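Local coordinates for protein diheme cytochrome c (Shewanella baltica, PDB 3U99) that probably carries electrons, using two covalently attached c-type hemes whose irons are each bound by a pair of histidines, at residues A[55-58]-A[59-63]; A[102-106]-A[107-111]; A[125-129]-A[130-134]. All coordinates share one frame; numbering follows the deposited sequence. Where two conformers were deposited one is given.

Contact 1 of 3, residues A[55-58]-A[59-63]; sequences PQVT and ARIEE
Gln56, Val57 and Arg60 meet along the first turns of helix 55-67, a local i to i+3 and i to i+4 contact at the surface that illustrates how one helix can face both water and a heme. Four backbone bonds hold the turns in alpha-helical register, Ala59 N to Pro55 O, Arg60 N to Gln56 O, Ile61 N to Val57 O and Glu62 N to Thr58 O; the last is the straightest, with 170° at the hydrogen. The Arg60 chain bends at chi3 (-64°) and folds back toward the start of the helix, where one face of its guanidinium lies over Gln56 O and Val57 CA. At the guanidinium edge NH1 gives an in-plane hydrogen bond to a water 3.0 Å away, which in turn donates to Gln56 OE1. NH2 sits 3.7 Å from Val57 CG2 and also makes a salt bridge to Glu14 of helix 13-19. Val57 CG1 and Ile61 CG1 are 4.3 Å apart on the side that packs against that helix, and of the two Ile61 continues to heme c. Val57 and Ile61 thus lay carbon against helix 13-19, while Glu14, the shared water and Gln56 O hold the Arg60 guanidinium.

Contact 2 of 3, residues A[102-106]-A[107-111]; sequences DEIPR and RMVQD. With HEC (heme c), chain B.
Ile104 and Val109 cross at about a right angle, their CG2 methyls 3.7 Å apart, and this perpendicular pair forms the inner side of a tight turn beside the second heme. Ile104 CG1 stands anti to the carbonyl carbon (chi1 -55°), which carries CD1 to 3.5 Å from heme C2D, on the pyrrole that bears the CMD methyl. Val109 CG2 meets heme CBC as well as Ile104, so the two residues reach separate parts of one porphyrin, and both also touch Phe118. Farther out, Met108 runs extended and obliquely past the Pro105 ring, its CE 3.6 Å from Pro105 CG, and goes on to Phe143 and Trp146. Backbone bonds close the turn between them. Pro105 O accepts from Met108 N, while Arg106 O is gripped twice, by Val109 N at 3.1 Å and Asp111 N at 2.9 Å, arriving from opposite faces of the carbonyl plane. On the exposed side Arg106 crosses Gln110 at about a right angle, with NH2 near Gln110 CB. In the conformer described, of two for Arg106, NH1 lies 3.3 Å from Asp111 OD1; the carboxylate stands nearly perpendicular to the guanidinium, at 88°, and no N-H points at the oxygen, so this salt bridge is one of charge alone and of uncertain weight. A short 3-10 turn is thus flanked by Ile104 and Val109, two residues of the pocket of the second heme, in the loop following helix 95-101, whose His101 is an axial ligand.

Contact 3 of 3, residues A[125-129]-A[130-134]; sequences HNLAE and KGIFD. With HEC (heme c), chain B.
Lys130 closes the first turn on Leu127: its N donates to Leu127 O at 2.9 Å. Gly131 follows with a left-handed backbone (phi 78°), a conformation glycine adopts readily, and its N bonds to Ala128 O. Ile132 N then reaches back five residues to Leu127 O, entering from the face of that carbonyl opposite to Lys130 N. These 6-to-1 and 5-to-2 bonds around a left-handed glycine define a Schellman motif, completed by the customary apolar contact, Leu127 CB against Ile132 CB at 4.0 Å, and here it ends a short 3-10 turn. Ile132 O also accepts a hydrogen bond from a water that in turn accepts from Leu127 N, a second link between the two arms of the loop. The motif sends the chain back past the CXXCH heme attachment motif that begins at Cys121, whose last residue, His125, binds iron through NE2 at 2.0 Å, with His101 as the other protein ligand. Phe133, its ring anti to the carbonyl carbon (chi1 -62°), lies beside this ligand, over the CHB edge of the porphyrin: CD1 points over the face of the imidazole in an edge-to-face pair with planes at 74°, and Phe133 CB adds a CH-pi contact over the same ring. The phenyl ring also leans on heme CHB, while its CE1 touches Ala128 CB at 3.5 Å. Asp134 contributes its backbone, as Asp134 O receives a hydrogen bond from a water lying in the imidazole plane that accepts from His125 ND1 at 2.8 Å, a bridge that, with the phenylalanine over its face, would restrain the rotation of the iron-bound ring.

How the contacts relate
From the N terminus, contact 1 comes first, at the start of helix 55-67, and ties that helix to helix 13-19 beside the first heme. The chain then passes through helix 95-101, and contact 2 closes a turn just after it. Contact 3 closes a further turn just beyond the second heme attachment sequence, ahead of strand 139-140. The three follow in series, with neither nesting nor crossing. Contacts 1 and 2 lie on opposite sides of the chain's centre, their centres about 36 Å apart. Contacts 2 and 3 do not touch each other, with nearest atoms about 7 Å apart, yet both line the second heme, which joins them.

Contact 1 of 3, residues A[55-58]-A[59-63]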
loop_
_atom_site.group_PDB
_atom_site.type_symbol
_atom_site.label_atom_id
_atom_site.label_comp_id
_atom_site.label_asym_id
_atom_site.label_seq_id
_atom_site.Cartn_x
_atom_site.Cartn_y
_atom_site.Cartn_z
ATOM N N PRO A 55 -20.190 2.392 9.024
ATOM C CA PRO A 55 -19.656 3.715 9.381
ATOM C C PRO A 55 -18.744 3.703 10.600
ATOM O O PRO A 55 -17.748 4.423 10.563
ATOM C CB PRO A 55 -20.889 4.567 9.636
ATOM C CG PRO A 55 -22.029 3.658 9.451
ATOM C CD PRO A 55 -21.652 2.301 8.980
ATOM N N GLN A 56 -19.029 2.971 11.676
ATOM C CA GLN A 56 -18.174 3.046 12.858
ATOM C C GLN A 56 -16.817 2.370 12.596
ATOM O O GLN A 56 -15.819 2.835 13.128
ATOM C CB GLN A 56 -18.915 2.509 14.097
ATOM C CG GLN A 56 -20.160 3.360 14.391
ATOM C CD GLN A 56 -20.955 2.946 15.579
ATOM O OE1 GLN A 56 -20.468 1.932 16.181
ATOM N NE2 GLN A 56 -22.016 3.701 15.898
ATOM N N VAL A 57 -16.787 1.321 11.790
ATOM C CA VAL A 57 -15.530 0.726 11.372
ATOM C C VAL A 57 -14.735 1.715 10.502
ATOM O O VAL A 57 -13.546 1.924 10.719
ATOM C CB VAL A 57 -15.798 -0.570 10.587
ATOM C CG1 VAL A 57 -14.490 -1.130 10.017
ATOM C CG2 VAL A 57 -16.449 -1.664 11.444
ATOM N N THR A 58 -15.420 2.379 9.557
ATOM C CA THR A 58 -14.791 3.400 8.738
ATOM C C THR A 58 -14.108 4.451 9.609
ATOM O O THR A 58 -12.986 4.889 9.385
ATOM C CB THR A 58 -15.820 4.040 7.816
ATOM O OG1 THR A 58 -16.410 2.998 6.996
ATOM C CG2 THR A 58 -15.214 4.978 6.787
ATOM N N ALA A 59 -14.826 4.884 10.624
ATOM C CA ALA A 59 -14.332 5.960 11.451
ATOM C C ALA A 59 -13.101 5.504 12.209
ATOM O O ALA A 59 -12.139 6.270 12.346
ATOM C CB ALA A 59 -15.393 6.420 12.440
ATOM N N ARG A 60 -13.078 4.275 12.736
ATOM C CA ARG A 60 -11.898 3.807 13.468
ATOM C C ARG A 60 -10.732 3.639 12.503
ATOM O O ARG A 60 -9.576 3.877 12.877
ATOM C CB ARG A 60 -12.179 2.509 14.190
ATOM C CG ARG A 60 -13.037 2.683 15.416
ATOM C CD ARG A 60 -12.988 1.421 16.281
ATOM N NE ARG A 60 -13.566 0.266 15.582
ATOM C CZ ARG A 60 -14.829 -0.104 15.564
ATOM N NH1 ARG A 60 -15.736 0.568 16.248
ATOM N NH2 ARG A 60 -15.171 -1.188 14.877
ATOM N N ILE A 61 -10.960 3.221 11.274
ATOM C CA ILE A 61 -9.895 3.096 10.274
ATOM C C ILE A 61 -9.289 4.445 9.940
ATOM O O ILE A 61 -8.075 4.621 9.926
ATOM C CB ILE A 61 -10.440 2.380 9.024
ATOM C CG1 ILE A 61 -10.809 0.937 9.300
ATOM C CG2 ILE A 61 -9.420 2.494 7.887
ATOM C CD1 ILE A 61 -9.715 0.069 9.609
ATOM N N GLU A 62 -10.154 5.429 9.668
ATOM C CA GLU A 62 -9.703 6.766 9.349
ATOM C C GLU A 62 -8.895 7.333 10.499
ATOM O O GLU A 62 -7.839 7.932 10.315
ATOM C CB GLU A 62 -10.891 7.658 9.027
ATOM C CG GLU A 62 -10.445 9.062 8.625
ATOM C CD GLU A 62 -11.573 9.883 8.037
ATOM O OE1 GLU A 62 -12.220 9.498 7.025
ATOM O OE2 GLU A 62 -11.752 11.006 8.633
ATOM N N GLU A 63 -9.415 7.155 11.723
ATOM C CA GLU A 63 -8.727 7.703 12.869
ATOM C C GLU A 63 -7.345 7.040 13.059
ATOM O O GLU A 63 -6.362 7.738 13.361
ATOM C CB GLU A 63 -9.613 7.510 14.096
ATOM C CG GLU A 63 -10.826 8.420 14.155
ATOM C CD GLU A 63 -10.388 9.791 14.655
ATOM O OE1 GLU A 63 -9.207 10.157 14.482
ATOM O OE2 GLU A 63 -11.228 10.490 15.276
HETATM O O HOH W 1 -18.552 0.752 17.151
#

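Contact 2 of 3, residues A[102-106]-A[107-111]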
loop_
_atom_site.group_PDB
_atom_site.type_symbol
_atom_site.label_atom_id
_atom_site.label_comp_id
_atom_site.label_asym_id
_atom_site.label_seq_id
_atom_site.Cartn_x
_atom_site.Cartn_y
_atom_site.Cartn_z
ATOM N N ASP A 102 12.356 4.383 -10.070
ATOM C CA ASP A 102 12.519 4.808 -11.452
ATOM C C ASP A 102 13.641 4.105 -12.210
ATOM O O ASP A 102 13.747 4.418 -13.410
ATOM C CB ASP A 102 12.612 6.345 -11.477
ATOM C CG ASP A 102 13.873 6.941 -10.926
ATOM O OD1 ASP A 102 14.853 6.243 -10.513
ATOM O OD2 ASP A 102 13.944 8.216 -10.962
ATOM N N GLU A 103 14.443 3.249 -11.629
ATOM C CA GLU A 103 15.426 2.473 -12.389
ATOM C C GLU A 103 14.907 1.075 -12.689
ATOM O O GLU A 103 15.611 0.262 -13.312
ATOM C CB GLU A 103 16.732 2.446 -11.601
ATOM C CG GLU A 103 17.411 3.798 -11.402
ATOM C CD GLU A 103 17.926 4.404 -12.673
ATOM O OE1 GLU A 103 18.013 3.796 -13.793
ATOM O OE2 GLU A 103 18.306 5.605 -12.588
ATOM N N ILE A 104 13.690 0.733 -12.273
ATOM C CA ILE A 104 13.188 -0.636 -12.444
ATOM C C ILE A 104 12.446 -0.693 -13.774
ATOM O O ILE A 104 11.470 0.042 -13.960
ATOM C CB ILE A 104 12.266 -1.018 -11.289
ATOM C CG1 ILE A 104 12.937 -0.827 -9.928
ATOM C CG2 ILE A 104 11.741 -2.432 -11.525
ATOM C CD1 ILE A 104 11.928 -0.959 -8.796
ATOM N N PRO A 105 12.894 -1.507 -14.704
ATOM C CA PRO A 105 12.261 -1.509 -16.030
ATOM C C PRO A 105 10.926 -2.237 -16.134
ATOM O O PRO A 105 10.576 -3.075 -15.340
ATOM C CB PRO A 105 13.285 -2.275 -16.843
ATOM C CG PRO A 105 13.962 -3.194 -15.901
ATOM C CD PRO A 105 14.006 -2.446 -14.590
ATOM N N ARG A 106 10.215 -1.876 -17.186
ATOM C CA ARG A 106 8.855 -2.371 -17.325
ATOM C C ARG A 106 8.839 -3.883 -17.498
ATOM O O ARG A 106 7.866 -4.551 -17.158
ATOM C CB ARG A 106 8.176 -1.705 -18.544
ATOM C CG ARG A 106 8.035 -0.273 -18.477
ATOM C CD ARG A 106 7.316 0.177 -19.764
ATOM N NE ARG A 106 5.967 -0.360 -19.892
ATOM C CZ ARG A 106 4.949 -1.010 -20.401
ATOM N NH1 ARG A 106 5.116 -1.770 -21.493
ATOM N NH2 ARG A 106 3.725 -0.934 -19.849
ATOM N N ARG A 107 9.774 -4.562 -18.022
ATOM C CA ARG A 107 9.861 -6.010 -18.146
ATOM C C ARG A 107 9.715 -6.718 -16.802
ATOM O O ARG A 107 9.367 -7.843 -16.746
ATOM C CB ARG A 107 11.199 -6.442 -18.858
ATOM C CG ARG A 107 12.458 -6.526 -18.014
ATOM C CD ARG A 107 13.559 -7.349 -18.771
ATOM N NE ARG A 107 13.885 -6.676 -20.019
ATOM C CZ ARG A 107 13.513 -7.039 -21.249
ATOM N NH1 ARG A 107 13.874 -6.242 -22.248
ATOM N NH2 ARG A 107 12.877 -8.172 -21.508
ATOM N N MET A 108 10.134 -5.965 -15.754
ATOM C CA MET A 108 10.063 -6.601 -14.433
ATOM C C MET A 108 8.763 -6.294 -13.702
ATOM O O MET A 108 8.538 -6.865 -12.632
ATOM C CB MET A 108 11.211 -6.102 -13.551
ATOM C CG MET A 108 12.567 -6.547 -14.061
ATOM S SD MET A 108 13.908 -5.978 -13.030
ATOM C CE MET A 108 15.264 -6.120 -14.189
ATOM N N VAL A 109 7.930 -5.488 -14.155
ATOM C CA VAL A 109 6.727 -4.921 -13.542
ATOM C C VAL A 109 5.549 -5.082 -14.502
ATOM O O VAL A 109 4.882 -6.127 -14.461
ATOM C CB VAL A 109 6.984 -3.474 -13.082
ATOM C CG1 VAL A 109 5.786 -2.948 -12.294
ATOM C CG2 VAL A 109 8.286 -3.417 -12.243
ATOM N N GLN A 110 5.232 -4.052 -15.281
ATOM C CA GLN A 110 4.035 -4.095 -16.091
ATOM C C GLN A 110 4.026 -5.255 -17.060
ATOM O O GLN A 110 2.975 -5.804 -17.376
ATOM C CB GLN A 110 3.920 -2.760 -16.842
ATOM C CG GLN A 110 3.700 -1.613 -15.855
ATOM C CD GLN A 110 4.941 -0.919 -15.334
ATOM O OE1 GLN A 110 6.094 -1.244 -15.436
ATOM N NE2 GLN A 110 4.723 0.240 -14.658
ATOM N N ASP A 111 5.194 -5.654 -17.537
ATOM C CA ASP A 111 5.270 -6.781 -18.477
ATOM C C ASP A 111 5.592 -8.134 -17.841
ATOM O O ASP A 111 5.852 -9.103 -18.509
ATOM C CB ASP A 111 6.279 -6.468 -19.613
ATOM C CG ASP A 111 5.863 -5.247 -20.445
ATOM O OD1 ASP A 111 4.654 -4.902 -20.521
ATOM O OD2 ASP A 111 6.779 -4.633 -21.001
HETATM FE FE HEC B . 9.698 -0.931 -3.788
HETATM C CHA HEC B . 12.876 0.118 -3.233
HETATM C CHB HEC B . 8.599 0.988 -1.238
HETATM C CHC HEC B . 6.459 -1.803 -4.589
HETATM C CHD HEC B . 10.861 -3.089 -6.119
HETATM N NA HEC B . 10.566 0.265 -2.444
HETATM C C1A HEC B . 11.881 0.604 -2.354
HETATM C C2A HEC B . 12.135 1.473 -1.240
HETATM C C3A HEC B . 10.935 1.714 -0.680
HETATM C C4A HEC B . 9.937 0.970 -1.444
HETATM C CMA HEC B . 10.609 2.560 0.550
HETATM C CAA HEC B . 13.482 1.956 -0.777
HETATM C CBA HEC B . 14.191 0.800 -0.092
HETATM C CGA HEC B . 15.601 1.069 0.401
HETATM O O1A HEC B . 15.914 2.296 0.540
HETATM O O2A HEC B . 16.371 0.211 0.837
HETATM N NB HEC B . 7.883 -0.465 -3.030
HETATM C C1B HEC B . 7.620 0.387 -1.959
HETATM C C2B HEC B . 6.224 0.419 -1.766
HETATM C C3B HEC B . 5.653 -0.321 -2.722
HETATM C C4B HEC B . 6.680 -0.915 -3.505
HETATM C CMB HEC B . 5.599 1.227 -0.608
HETATM C CAB HEC B . 4.173 -0.692 -2.945
HETATM C CBB HEC B . 3.230 0.591 -2.979
HETATM N NC HEC B . 8.824 -2.178 -5.115
HETATM C C1C HEC B . 7.518 -2.401 -5.269
HETATM C C2C HEC B . 7.244 -3.434 -6.198
HETATM C C3C HEC B . 8.515 -3.823 -6.606
HETATM C C4C HEC B . 9.475 -3.062 -5.924
HETATM C CMC HEC B . 5.910 -4.030 -6.542
HETATM C CAC HEC B . 8.857 -4.972 -7.530
HETATM C CBC HEC B . 8.372 -4.820 -8.973
HETATM N ND HEC B . 11.506 -1.372 -4.557
HETATM C C1D HEC B . 11.746 -2.304 -5.514
HETATM C C2D HEC B . 13.145 -2.297 -5.845
HETATM C C3D HEC B . 13.741 -1.327 -5.109
HETATM C C4D HEC B . 12.662 -0.784 -4.255
HETATM C CMD HEC B . 13.786 -3.186 -6.881
HETATM C CAD HEC B . 15.210 -0.958 -5.135
HETATM C CBD HEC B . 15.414 -0.008 -6.362
HETATM C CGD HEC B . 16.872 0.192 -6.760
HETATM O O1D HEC B . 17.481 0.428 -5.549
HETATM O O2D HEC B . 17.018 0.923 -7.856
HETATM O O HOH W 2 8.631 0.211 -14.872
#

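Contact 3 of 3, residues A[125-129]-A[130-134]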
loop_
_atom_site.group_PDB
_atom_site.type_symbol
_atom_site.label_atom_id
_atom_site.label_comp_id
_atom_site.label_asym_id
_atom_site.label_seq_id
_atom_site.Cartn_x
_atom_site.Cartn_y
_atom_site.Cartn_z
ATOM N N HIS A 125 8.651 -6.953 -1.954
ATOM C CA HIS A 125 9.068 -6.652 -0.596
ATOM C C HIS A 125 8.277 -7.577 0.282
ATOM O O HIS A 125 7.144 -7.273 0.696
ATOM C CB HIS A 125 8.789 -5.206 -0.255
ATOM C CG HIS A 125 9.392 -4.135 -1.086
ATOM N ND1 HIS A 125 10.685 -3.699 -0.878
ATOM C CD2 HIS A 125 8.887 -3.347 -2.054
ATOM C CE1 HIS A 125 10.910 -2.702 -1.713
ATOM N NE2 HIS A 125 9.846 -2.439 -2.452
ATOM N N ASN A 126 8.823 -8.770 0.520
ATOM C CA ASN A 126 7.992 -9.810 1.163
ATOM C C ASN A 126 7.380 -9.369 2.523
ATOM O O ASN A 126 6.311 -9.809 2.852
ATOM C CB ASN A 126 8.678 -11.157 1.028
ATOM C CG ASN A 126 8.794 -11.626 -0.332
ATOM O OD1 ASN A 126 9.856 -12.150 -0.663
ATOM N ND2 ASN A 126 7.713 -11.569 -1.207
ATOM N N LEU A 127 8.087 -8.513 3.248
ATOM C CA LEU A 127 7.661 -8.038 4.561
ATOM C C LEU A 127 7.165 -6.623 4.565
ATOM O O LEU A 127 7.202 -5.901 5.579
ATOM C CB LEU A 127 8.812 -8.275 5.540
ATOM C CG LEU A 127 9.171 -9.769 5.782
ATOM C CD1 LEU A 127 10.247 -9.864 6.852
ATOM C CD2 LEU A 127 7.967 -10.625 6.080
ATOM N N ALA A 128 6.623 -6.199 3.423
ATOM C CA ALA A 128 6.034 -4.868 3.279
ATOM C C ALA A 128 4.987 -4.577 4.364
ATOM O O ALA A 128 4.883 -3.437 4.802
ATOM C CB ALA A 128 5.436 -4.662 1.897
ATOM N N GLU A 129 4.196 -5.563 4.744
ATOM C CA GLU A 129 3.153 -5.302 5.711
ATOM C C GLU A 129 3.742 -4.969 7.081
ATOM O O GLU A 129 3.012 -4.341 7.856
ATOM C CB GLU A 129 2.233 -6.504 5.888
ATOM C CG GLU A 129 1.122 -6.578 4.888
ATOM C CD GLU A 129 -0.044 -7.455 5.271
ATOM O OE1 GLU A 129 0.103 -8.396 6.068
ATOM O OE2 GLU A 129 -1.155 -7.279 4.764
ATOM N N LYS A 130 4.942 -5.353 7.390
ATOM C CA LYS A 130 5.700 -5.043 8.607
ATOM C C LYS A 130 6.535 -3.782 8.406
ATOM O O LYS A 130 7.360 -3.425 9.261
ATOM C CB LYS A 130 6.705 -6.178 8.967
ATOM C CG LYS A 130 7.192 -6.449 10.333
ATOM C CD LYS A 130 8.204 -7.572 10.533
ATOM C CE LYS A 130 7.774 -8.909 10.002
ATOM N NZ LYS A 130 7.824 -10.005 10.986
ATOM N N GLY A 131 6.312 -3.088 7.255
ATOM C CA GLY A 131 7.072 -1.887 7.023
ATOM C C GLY A 131 8.480 -2.089 6.554
ATOM O O GLY A 131 9.247 -1.116 6.567
ATOM N N ILE A 132 8.856 -3.288 6.091
ATOM C CA ILE A 132 10.219 -3.510 5.658
ATOM C C ILE A 132 10.269 -3.469 4.127
ATOM O O ILE A 132 9.735 -4.342 3.438
ATOM C CB ILE A 132 10.720 -4.855 6.202
ATOM C CG1 ILE A 132 10.788 -4.855 7.720
ATOM C CG2 ILE A 132 12.091 -5.161 5.655
ATOM C CD1 ILE A 132 11.096 -6.215 8.351
ATOM N N PHE A 133 10.905 -2.405 3.641
ATOM C CA PHE A 133 11.066 -2.212 2.196
ATOM C C PHE A 133 12.505 -2.190 1.757
ATOM O O PHE A 133 12.782 -1.885 0.592
ATOM C CB PHE A 133 10.369 -0.886 1.769
ATOM C CG PHE A 133 8.879 -0.877 2.023
ATOM C CD1 PHE A 133 8.014 -1.454 1.111
ATOM C CD2 PHE A 133 8.311 -0.339 3.149
ATOM C CE1 PHE A 133 6.643 -1.470 1.335
ATOM C CE2 PHE A 133 6.953 -0.372 3.368
ATOM C CZ PHE A 133 6.086 -0.934 2.476
ATOM N N ASP A 134 13.421 -2.531 2.587
ATOM C CA ASP A 134 14.840 -2.397 2.302
ATOM C C ASP A 134 15.257 -3.051 0.987
ATOM O O ASP A 134 14.939 -4.192 0.694
ATOM C CB ASP A 134 15.635 -3.003 3.441
ATOM C CG ASP A 134 15.381 -2.269 4.776
ATOM O OD1 ASP A 134 16.300 -1.630 5.349
ATOM O OD2 ASP A 134 14.248 -2.395 5.301
HETATM FE FE HEC B . 9.698 -0.931 -3.788
HETATM C CHA HEC B . 12.876 0.118 -3.233
HETATM C CHB HEC B . 8.599 0.988 -1.238
HETATM C CHC HEC B . 6.459 -1.803 -4.589
HETATM C CHD HEC B . 10.861 -3.089 -6.119
HETATM N NA HEC B . 10.566 0.265 -2.444
HETATM C C1A HEC B . 11.881 0.604 -2.354
HETATM C C2A HEC B . 12.135 1.473 -1.240
HETATM C C3A HEC B . 10.935 1.714 -0.680
HETATM C C4A HEC B . 9.937 0.970 -1.444
HETATM C CMA HEC B . 10.609 2.560 0.550
HETATM C CAA HEC B . 13.482 1.956 -0.777
HETATM C CBA HEC B . 14.191 0.800 -0.092
HETATM C CGA HEC B . 15.601 1.069 0.401
HETATM O O1A HEC B . 15.914 2.296 0.540
HETATM O O2A HEC B . 16.371 0.211 0.837
HETATM N NB HEC B . 7.883 -0.465 -3.030
HETATM C C1B HEC B . 7.620 0.387 -1.959
HETATM C C2B HEC B . 6.224 0.419 -1.766
HETATM C C3B HEC B . 5.653 -0.321 -2.722
HETATM C C4B HEC B . 6.680 -0.915 -3.505
HETATM C CMB HEC B . 5.599 1.227 -0.608
HETATM C CAB HEC B . 4.173 -0.692 -2.945
HETATM C CBB HEC B . 3.230 0.591 -2.979
HETATM N NC HEC B . 8.824 -2.178 -5.115
HETATM C C1C HEC B . 7.518 -2.401 -5.269
HETATM C C2C HEC B . 7.244 -3.434 -6.198
HETATM C C3C HEC B . 8.515 -3.823 -6.606
HETATM C C4C HEC B . 9.475 -3.062 -5.924
HETATM C CMC HEC B . 5.910 -4.030 -6.542
HETATM C CAC HEC B . 8.857 -4.972 -7.530
HETATM C CBC HEC B . 8.372 -4.820 -8.973
HETATM N ND HEC B . 11.506 -1.372 -4.557
HETATM C C1D HEC B . 11.746 -2.304 -5.514
HETATM C C2D HEC B . 13.145 -2.297 -5.845
HETATM C C3D HEC B . 13.741 -1.327 -5.109
HETATM C C4D HEC B . 12.662 -0.784 -4.255
HETATM C CMD HEC B . 13.786 -3.186 -6.881
HETATM C CAD HEC B . 15.210 -0.958 -5.135
HETATM C CBD HEC B . 15.414 -0.008 -6.362
HETATM C CGD HEC B . 16.872 0.192 -6.760
HETATM O O1D HEC B . 17.481 0.428 -5.549
HETATM O O2D HEC B . 17.018 0.923 -7.856
HETATM O O HOH W 3 12.243 -5.340 0.814
HETATM O O HOH W 4 10.415 -6.846 2.611
#